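Local coordinates for protein putative laminarinase (Phanerochaete chrysosporium, PDB 2W39) that probably hydrolyses beta-glucans such as laminarin and lichenin as an extracellular family 16 glycoside hydrolase of a white rot fungus, at residues H58-P64 / V277-S282; S194-F200 / P227-N233. All coordinates share one frame; numbering follows the deposited sequence.

Contact 1: H58-P64 / V277-S282; sequences HTTTLSP and VNNNPS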
ATOM      1  N   HIS A  58      16.572  -0.670 -12.145  1.00  7.62           N
ATOM      2  CA  HIS A  58      16.227  -0.108 -13.449  1.00  8.77           C
ATOM      3  C   HIS A  58      17.410  -0.130 -14.419  1.00  9.07           C
ATOM      4  O   HIS A  58      17.446   0.655 -15.373  1.00  9.57           O
ATOM      5  CB  HIS A  58      15.633   1.298 -13.313  1.00  9.40           C
ATOM      6  CG  HIS A  58      16.604   2.316 -12.815  1.00 11.17           C
ATOM      7  ND1 HIS A  58      16.847   2.551 -11.478  1.00 14.68           N
ATOM      8  CD2 HIS A  58      17.394   3.172 -13.498  1.00 12.64           C
ATOM      9  CE1 HIS A  58      17.759   3.507 -11.364  1.00 13.40           C
ATOM     10  NE2 HIS A  58      18.108   3.897 -12.576  1.00 16.39           N
ATOM     11  N   THR A  59      18.349  -1.043 -14.171  1.00  9.10           N
ATOM     12  CA  THR A  59      19.567  -1.129 -14.985  1.00 10.85           C
ATOM     13  C   THR A  59      19.853  -2.518 -15.546  1.00 11.10           C
ATOM     14  O   THR A  59      20.496  -2.627 -16.579  1.00 12.11           O
ATOM     15  CB  THR A  59      20.808  -0.659 -14.185  1.00 11.77           C
ATOM     16  OG1 THR A  59      20.870  -1.387 -12.960  1.00 13.21           O
ATOM     17  CG2 THR A  59      20.755   0.842 -13.889  1.00 13.25           C
ATOM     18  N   THR A  60      19.411  -3.572 -14.869  1.00 10.53           N
ATOM     19  CA  THR A  60      19.748  -4.950 -15.253  1.00 10.34           C
ATOM     20  C   THR A  60      18.721  -5.495 -16.221  1.00 10.58           C
ATOM     21  O   THR A  60      17.514  -5.393 -15.973  1.00 10.25           O
ATOM     22  CB  THR A  60      19.750  -5.865 -14.014  1.00 10.10           C
ATOM     23  OG1 THR A  60      20.587  -5.285 -13.006  1.00 10.31           O
ATOM     24  CG2 THR A  60      20.269  -7.260 -14.352  1.00 11.80           C
ATOM     25  N   THR A  61      19.212  -6.087 -17.312  1.00 11.25           N
ATOM     26  CA  THR A  61      18.372  -6.907 -18.173  1.00 11.55           C
ATOM     27  C   THR A  61      18.424  -8.325 -17.611  1.00 11.82           C
ATOM     28  O   THR A  61      19.508  -8.907 -17.485  1.00 13.19           O
ATOM     29  CB  THR A  61      18.870  -6.863 -19.634  1.00 12.41           C
ATOM     30  OG1 THR A  61      18.786  -5.518 -20.113  1.00 14.06           O
ATOM     31  CG2 THR A  61      18.036  -7.774 -20.527  1.00 13.92           C
ATOM     32  N   LEU A  62      17.264  -8.882 -17.261  1.00 11.41           N
ATOM     33  CA  LEU A  62      17.252 -10.134 -16.522  1.00 12.10           C
ATOM     34  C   LEU A  62      17.427 -11.370 -17.388  1.00 13.42           C
ATOM     35  O   LEU A  62      16.815 -11.486 -18.447  1.00 14.67           O
ATOM     36  CB  LEU A  62      15.944 -10.305 -15.758  1.00 11.09           C
ATOM     37  CG  LEU A  62      15.480  -9.143 -14.883  1.00 10.14           C
ATOM     38  CD1 LEU A  62      14.215  -9.532 -14.141  1.00 10.44           C
ATOM     39  CD2 LEU A  62      16.575  -8.757 -13.888  1.00 12.23           C
ATOM     40  N   SER A  63      18.197 -12.323 -16.877  1.00 14.48           N
ATOM     41  CA  SER A  63      18.197 -13.661 -17.454  1.00 15.74           C
ATOM     42  C   SER A  63      16.807 -14.249 -17.234  1.00 15.62           C
ATOM     43  O   SER A  63      16.320 -14.281 -16.099  1.00 14.69           O
ATOM     44  CB  SER A  63      19.228 -14.553 -16.782  1.00 16.37           C
ATOM     45  OG  SER A  63      19.034 -15.891 -17.212  1.00 19.54           O
ATOM     46  N   PRO A  64      16.158 -14.732 -18.308  1.00 16.12           N
ATOM     47  CA  PRO A  64      14.826 -15.321 -18.112  1.00 16.04           C
ATOM     48  C   PRO A  64      14.839 -16.514 -17.158  1.00 15.88           C
ATOM     49  O   PRO A  64      13.835 -16.792 -16.494  1.00 14.80           O
ATOM     50  CB  PRO A  64      14.419 -15.756 -19.523  1.00 16.50           C
ATOM     51  CG  PRO A  64      15.297 -14.924 -20.445  1.00 17.84           C
ATOM     52  CD  PRO A  64      16.578 -14.754 -19.724  1.00 16.82           C
ATOM     53  N   VAL A 277       9.049  -7.116 -17.965  1.00  8.79           N
ATOM     54  CA  VAL A 277       9.849  -6.849 -16.771  1.00  8.55           C
ATOM     55  C   VAL A 277      11.302  -7.309 -16.953  1.00  8.36           C
ATOM     56  O   VAL A 277      12.222  -6.619 -16.511  1.00  8.50           O
ATOM     57  CB  VAL A 277       9.176  -7.486 -15.535  1.00  8.68           C
ATOM     58  CG1 VAL A 277      10.114  -7.466 -14.313  1.00  9.19           C
ATOM     59  CG2 VAL A 277       7.873  -6.754 -15.224  1.00  8.78           C
ATOM     60  N   ASN A 278      11.530  -8.444 -17.620  1.00  8.50           N
ATOM     61  CA  ASN A 278      12.896  -8.905 -17.846  1.00  8.74           C
ATOM     62  C   ASN A 278      13.691  -7.928 -18.706  1.00  9.04           C
ATOM     63  O   ASN A 278      14.853  -7.643 -18.443  1.00  9.74           O
ATOM     64  CB  ASN A 278      12.911 -10.256 -18.580  1.00  9.16           C
ATOM     65  CG  ASN A 278      12.519 -11.428 -17.705  1.00  8.97           C
ATOM     66  OD1 ASN A 278      12.432 -11.313 -16.486  1.00  9.27           O
ATOM     67  ND2 ASN A 278      12.285 -12.588 -18.340  1.00  9.65           N
ATOM     68  N   ASN A 279      13.054  -7.435 -19.762  1.00  9.50           N
ATOM     69  CA  ASN A 279      13.790  -6.869 -20.890  1.00 10.55           C
ATOM     70  C   ASN A 279      13.812  -5.357 -20.988  1.00 10.35           C
ATOM     71  O   ASN A 279      14.508  -4.813 -21.849  1.00 11.41           O
ATOM     72  CB  ASN A 279      13.343  -7.553 -22.180  1.00 12.46           C
ATOM     73  CG  ASN A 279      13.711  -9.023 -22.171  1.00 14.66           C
ATOM     74  OD1 ASN A 279      12.872  -9.896 -22.370  1.00 22.08           O
ATOM     75  ND2 ASN A 279      14.977  -9.300 -21.897  1.00 17.18           N
ATOM     76  N   ASN A 280      13.113  -4.684 -20.075  1.00 10.02           N
ATOM     77  CA  ASN A 280      13.001  -3.228 -20.150  1.00 10.02           C
ATOM     78  C   ASN A 280      13.413  -2.518 -18.858  1.00  9.53           C
ATOM     79  O   ASN A 280      12.606  -1.811 -18.264  1.00  9.44           O
ATOM     80  CB  ASN A 280      11.574  -2.835 -20.541  1.00 10.22           C
ATOM     81  CG  ASN A 280      11.190  -3.378 -21.900  1.00 11.69           C
ATOM     82  OD1 ASN A 280      11.531  -2.796 -22.938  1.00 14.92           O
ATOM     83  ND2 ASN A 280      10.522  -4.520 -21.912  1.00 12.25           N
ATOM     84  N   PRO A 281      14.673  -2.689 -18.414  1.00  9.95           N
ATOM     85  CA  PRO A 281      15.068  -2.076 -17.143  1.00 10.05           C
ATOM     86  C   PRO A 281      14.792  -0.583 -17.088  1.00  9.88           C
ATOM     87  O   PRO A 281      14.336  -0.096 -16.056  1.00  9.55           O
ATOM     88  CB  PRO A 281      16.575  -2.342 -17.069  1.00 10.24           C
ATOM     89  CG  PRO A 281      16.997  -2.737 -18.505  1.00 10.37           C
ATOM     90  CD  PRO A 281      15.791  -3.437 -19.028  1.00 10.50           C
ATOM     91  N   SER A 282      15.059   0.137 -18.178  0.50 10.78           N
ATOM     92  CA  SER A 282      14.890   1.586 -18.169  0.50 11.31           C
ATOM     93  C   SER A 282      13.451   2.004 -17.906  0.50 10.73           C
ATOM     94  O   SER A 282      13.205   3.071 -17.330  0.50 10.70           O
ATOM     95  CB  SER A 282      15.417   2.205 -19.465  0.50 12.20           C
ATOM     96  OG  SER A 282      16.822   2.047 -19.535  0.50 14.56           O
TER
HETATM   97  O   HOH W   1      18.630   1.698 -17.591  1.00 28.13           O
HETATM   98  O   HOH W   2      17.238  -4.738 -22.206  1.00 23.62           O
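Leu62 and Asn278 share the one direct hydrogen bond between 58-64 and 277-282. Leu62 N donates to Asn278 O at 3.0 Å, with a nearly straight N-H...O angle of 166°. A water adds a polar bridge: it donates to Asn279 O, 2.8 Å away, and bonds Thr61 OG1. Another water donates to His58 O. His58 CA also makes a CH...O contact with Pro281 O at 3.2 Å.

The side chains meet mostly by van der Waals contact. The Pro281 ring lies against the backbone of 58-60 and against Thr61 OG1, with Pro281 CB 3.4 Å from Thr60 O. Leu62 crosses Asn278 at about a right angle, and Leu62 CD1 touches Asn278 OD1 at 3.4 Å. With Asn278 CG anti to the carbonyl carbon (chi1 -74°), OD1 is turned to Leu62 and ND2 lies 3.7 Å from Pro64 CA. Asn278 OD1 also accepts a hydrogen bond from Arg30 NE. An alanine here would probably leave Arg30 NE without this acceptor and open a gap beside Leu62 and Pro64.

This surface contact joins the loop between strands 51-55 and 69-76 to the C-terminal end of helix 273-279 and the 3-10 segment beginning at Pro281. Arg69 NH2 hydrogen-bonds both Thr60 O and Val277 O.

Contact 2: S194-F200 / P227-N233; sequences SFIKVWF and PTAFFPN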
ATOM      1  N   SER A 194     -14.373  -0.785  16.040  1.00 10.25           N
ATOM      2  CA  SER A 194     -15.645  -0.557  15.384  1.00 10.43           C
ATOM      3  C   SER A 194     -15.595  -0.320  13.886  1.00  9.35           C
ATOM      4  O   SER A 194     -16.614  -0.428  13.229  1.00  9.81           O
ATOM      5  CB  SER A 194     -16.344   0.647  16.021  1.00 11.52           C
ATOM      6  OG  SER A 194     -16.729   0.414  17.370  1.00 13.80           O
ATOM      7  N   PHE A 195     -14.437   0.035  13.341  1.00  8.07           N
ATOM      8  CA  PHE A 195     -14.338   0.353  11.923  1.00  7.22           C
ATOM      9  C   PHE A 195     -12.891   0.454  11.497  1.00  6.17           C
ATOM     10  O   PHE A 195     -11.975   0.584  12.322  1.00  6.48           O
ATOM     11  CB  PHE A 195     -15.056   1.680  11.579  1.00  7.59           C
ATOM     12  CG  PHE A 195     -14.514   2.900  12.285  1.00  8.35           C
ATOM     13  CD1 PHE A 195     -13.281   3.459  11.929  1.00  8.57           C
ATOM     14  CD2 PHE A 195     -15.260   3.518  13.288  1.00 10.77           C
ATOM     15  CE1 PHE A 195     -12.785   4.598  12.587  1.00  9.74           C
ATOM     16  CE2 PHE A 195     -14.770   4.656  13.939  1.00 10.95           C
ATOM     17  CZ  PHE A 195     -13.538   5.180  13.582  1.00 11.12           C
ATOM     18  N   ILE A 196     -12.718   0.411  10.180  1.00  5.61           N
ATOM     19  CA  ILE A 196     -11.499   0.898   9.528  1.00  5.37           C
ATOM     20  C   ILE A 196     -11.913   1.989   8.547  1.00  5.20           C
ATOM     21  O   ILE A 196     -12.900   1.836   7.831  1.00  5.46           O
ATOM     22  CB  ILE A 196     -10.743  -0.266   8.844  1.00  5.76           C
ATOM     23  CG1 ILE A 196     -10.133  -1.180   9.916  1.00  6.87           C
ATOM     24  CG2 ILE A 196      -9.652   0.269   7.897  1.00  6.19           C
ATOM     25  CD1 ILE A 196      -9.612  -2.509   9.414  1.00  8.54           C
ATOM     26  N   LYS A 197     -11.152   3.084   8.555  1.00  5.03           N
ATOM     27  CA  LYS A 197     -11.351   4.197   7.621  1.00  5.55           C
ATOM     28  C   LYS A 197     -10.040   4.508   6.924  1.00  5.07           C
ATOM     29  O   LYS A 197      -8.972   4.454   7.548  1.00  5.20           O
ATOM     30  CB  LYS A 197     -11.816   5.462   8.349  1.00  5.93           C
ATOM     31  CG  LYS A 197     -13.252   5.388   8.855  1.00  6.64           C
ATOM     32  CD  LYS A 197     -13.629   6.586   9.706  1.00  7.76           C
ATOM     33  CE  LYS A 197     -15.023   6.393  10.301  1.00  9.02           C
ATOM     34  NZ  LYS A 197     -15.414   7.534  11.177  1.00 11.15           N
ATOM     35  N   VAL A 198     -10.119   4.863   5.645  1.00  4.92           N
ATOM     36  CA  VAL A 198      -8.973   5.401   4.924  1.00  5.07           C
ATOM     37  C   VAL A 198      -9.383   6.744   4.329  1.00  4.96           C
ATOM     38  O   VAL A 198     -10.468   6.859   3.740  1.00  5.60           O
ATOM     39  CB  VAL A 198      -8.493   4.459   3.785  1.00  5.20           C
ATOM     40  CG1 VAL A 198      -7.322   5.054   3.025  1.00  6.47           C
ATOM     41  CG2 VAL A 198      -8.114   3.081   4.315  1.00  5.96           C
ATOM     42  N   TRP A 199      -8.494   7.728   4.469  1.00  4.78           N
ATOM     43  CA  TRP A 199      -8.659   9.011   3.785  1.00  5.20           C
ATOM     44  C   TRP A 199      -7.503   9.194   2.810  1.00  5.26           C
ATOM     45  O   TRP A 199      -6.340   8.936   3.164  1.00  5.58           O
ATOM     46  CB  TRP A 199      -8.568  10.184   4.757  1.00  6.31           C
ATOM     47  CG  TRP A 199      -9.653  10.337   5.770  1.00  6.20           C
ATOM     48  CD1 TRP A 199     -10.700  11.216   5.717  1.00  7.10           C
ATOM     49  CD2 TRP A 199      -9.763   9.647   7.025  1.00  5.76           C
ATOM     50  NE1 TRP A 199     -11.469  11.103   6.857  1.00  7.09           N
ATOM     51  CE2 TRP A 199     -10.916  10.147   7.674  1.00  6.50           C
ATOM     52  CE3 TRP A 199      -8.989   8.664   7.667  1.00  5.94           C
ATOM     53  CZ2 TRP A 199     -11.313   9.707   8.946  1.00  6.98           C
ATOM     54  CZ3 TRP A 199      -9.383   8.226   8.919  1.00  6.40           C
ATOM     55  CH2 TRP A 199     -10.534   8.746   9.545  1.00  6.68           C
ATOM     56  N   PHE A 200      -7.816   9.694   1.614  1.00  4.98           N
ATOM     57  CA  PHE A 200      -6.811  10.198   0.709  1.00  5.13           C
ATOM     58  C   PHE A 200      -6.986  11.696   0.510  1.00  5.10           C
ATOM     59  O   PHE A 200      -8.088  12.137   0.209  1.00  5.83           O
ATOM     60  CB  PHE A 200      -6.908   9.532  -0.670  1.00  5.55           C
ATOM     61  CG  PHE A 200      -6.002  10.179  -1.669  1.00  6.28           C
ATOM     62  CD1 PHE A 200      -4.624  10.219  -1.441  1.00  7.23           C
ATOM     63  CD2 PHE A 200      -6.516  10.833  -2.786  1.00  7.97           C
ATOM     64  CE1 PHE A 200      -3.779  10.861  -2.327  1.00  9.40           C
ATOM     65  CE2 PHE A 200      -5.635  11.491  -3.675  1.00  9.94           C
ATOM     66  CZ  PHE A 200      -4.294  11.479  -3.420  1.00  9.81           C
ATOM     67  N   PRO A 227     -14.456   9.864   5.323  1.00  7.06           N
ATOM     68  CA  PRO A 227     -13.374   9.051   4.773  1.00  6.83           C
ATOM     69  C   PRO A 227     -13.580   8.701   3.301  1.00  6.42           C
ATOM     70  O   PRO A 227     -14.703   8.703   2.782  1.00  6.55           O
ATOM     71  CB  PRO A 227     -13.408   7.787   5.648  1.00  7.61           C
ATOM     72  CG  PRO A 227     -14.825   7.684   6.070  1.00  8.65           C
ATOM     73  CD  PRO A 227     -15.269   9.110   6.300  1.00  7.60           C
ATOM     74  N   THR A 228     -12.485   8.390   2.631  1.00  5.99           N
ATOM     75  CA  THR A 228     -12.528   7.892   1.270  1.00  6.13           C
ATOM     76  C   THR A 228     -13.095   6.467   1.222  1.00  6.11           C
ATOM     77  O   THR A 228     -13.929   6.144   0.369  1.00  6.42           O
ATOM     78  CB  THR A 228     -11.120   7.951   0.661  1.00  6.55           C
ATOM     79  OG1 THR A 228     -10.604   9.282   0.797  1.00  7.21           O
ATOM     80  CG2 THR A 228     -11.157   7.578  -0.797  1.00  7.22           C
ATOM     81  N   ALA A 229     -12.613   5.618   2.139  1.00  5.94           N
ATOM     82  CA  ALA A 229     -13.145   4.264   2.307  1.00  5.61           C
ATOM     83  C   ALA A 229     -13.548   4.091   3.759  1.00  5.67           C
ATOM     84  O   ALA A 229     -12.832   4.496   4.667  1.00  6.17           O
ATOM     85  CB  ALA A 229     -12.095   3.202   1.931  1.00  6.34           C
ATOM     86  N   PHE A 230     -14.705   3.471   3.966  1.00  5.37           N
ATOM     87  CA  PHE A 230     -15.255   3.192   5.299  1.00  6.07           C
ATOM     88  C   PHE A 230     -15.653   1.735   5.336  1.00  5.43           C
ATOM     89  O   PHE A 230     -16.384   1.237   4.466  1.00  6.16           O
ATOM     90  CB  PHE A 230     -16.480   4.092   5.507  1.00  6.49           C
ATOM     91  CG  PHE A 230     -17.171   3.984   6.867  1.00  6.55           C
ATOM     92  CD1 PHE A 230     -18.534   4.247   6.947  1.00  7.69           C
ATOM     93  CD2 PHE A 230     -16.489   3.686   8.050  1.00  6.44           C
ATOM     94  CE1 PHE A 230     -19.207   4.214   8.157  1.00  8.27           C
ATOM     95  CE2 PHE A 230     -17.155   3.655   9.272  1.00  7.86           C
ATOM     96  CZ  PHE A 230     -18.523   3.923   9.314  1.00  8.59           C
ATOM     97  N   PHE A 231     -15.157   1.062   6.364  1.00  5.16           N
ATOM     98  CA  PHE A 231     -15.446  -0.343   6.640  1.00  5.32           C
ATOM     99  C   PHE A 231     -16.036  -0.406   8.043  1.00  5.69           C
ATOM    100  O   PHE A 231     -15.322  -0.590   9.026  1.00  6.01           O
ATOM    101  CB  PHE A 231     -14.174  -1.177   6.530  1.00  5.46           C
ATOM    102  CG  PHE A 231     -13.550  -1.119   5.171  1.00  5.71           C
ATOM    103  CD1 PHE A 231     -12.429  -0.314   4.927  1.00  6.44           C
ATOM    104  CD2 PHE A 231     -14.082  -1.862   4.113  1.00  6.23           C
ATOM    105  CE1 PHE A 231     -11.865  -0.269   3.644  1.00  7.04           C
ATOM    106  CE2 PHE A 231     -13.514  -1.817   2.837  1.00  6.42           C
ATOM    107  CZ  PHE A 231     -12.401  -1.019   2.611  1.00  6.81           C
ATOM    108  N   PRO A 232     -17.360  -0.198   8.160  1.00  6.22           N
ATOM    109  CA  PRO A 232     -18.002  -0.214   9.477  1.00  6.76           C
ATOM    110  C   PRO A 232     -18.165  -1.654   9.974  1.00  6.78           C
ATOM    111  O   PRO A 232     -17.908  -2.622   9.245  1.00  6.93           O
ATOM    112  CB  PRO A 232     -19.367   0.405   9.188  1.00  7.33           C
ATOM    113  CG  PRO A 232     -19.639   0.028   7.786  1.00  7.58           C
ATOM    114  CD  PRO A 232     -18.306   0.114   7.072  1.00  6.79           C
ATOM    115  N   ASN A 233     -18.625  -1.791  11.214  1.00  6.72           N
ATOM    116  CA  ASN A 233     -18.832  -3.110  11.793  1.00  7.25           C
ATOM    117  C   ASN A 233     -20.246  -3.655  11.665  1.00  7.90           C
ATOM    118  O   ASN A 233     -20.575  -4.685  12.261  1.00  8.97           O
ATOM    119  CB  ASN A 233     -18.344  -3.146  13.249  1.00  7.21           C
ATOM    120  CG  ASN A 233     -19.206  -2.323  14.196  1.00  7.35           C
ATOM    121  OD1 ASN A 233     -20.121  -1.611  13.773  1.00  8.40           O
ATOM    122  ND2 ASN A 233     -18.912  -2.414  15.491  1.00  7.65           N
TER
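Ile196 and Phe231 form a hydrogen-bonded antiparallel pair: Phe231 N donates to Ile196 O at 2.8 Å, and Ile196 N to Phe231 O at 3.0 Å. Val198 N donates to Ala229 O at 2.9 Å. Val198 O takes Ala229 N in its carbonyl plane, and more weakly Thr228 N. Thr228 and Ala229 thus form a classic beta bulge opposite Val198. At the bulge the Thr228 side chain takes over as acceptor: OG1 accepts Phe200 N at 2.9 Å, with an N-H...O angle of 166°.

On one face, Lys197 runs extended beside the Phe230 ring, Lys197 CE 3.6 Å from Phe230 CE2. The same CE lies over the centre of the Phe195 ring. The Phe230 ring swings away from its own N (chi1 -178°) and turns its edge to Phe195 CB. Pro227 CA sits over the five-membered ring of Trp199, 3.7 Å from its centroid, a CH-pi contact; the indole is held by a hydrogen bond from Trp199 NE1 to Gly225 O. On the other face, Ile196 CG2 meets Phe231 CD1 at 4.1 Å.

Strand 229-232 borders 195-202, which pairs with 185-191 on its other side. The Ile196, Val198, Ala229 and Phe231 face packs on strands 129-133 and 165-168 of the second sheet, as in a beta sandwich.

The two contacts lie on opposite sides of the chain's centre, their centres 39 Å apart and their nearest atoms about 24 Å apart. Contact 2 is nested along the chain within the loop closed by contact 1. Contact 2 is buried strand pairing within the antiparallel sheet that includes 195-202 and 229-232. Contact 1 is a surface contact of irregular chain with a helix end. Its loop connects strand 51-55 of that same antiparallel sheet to strand 69-76 of the mixed sheet. They belong to different parts of the GH16 beta sandwich: contact 2 is pairing within a sheet, while contact 1 packs a loop between the two sheets against a helix end at the periphery.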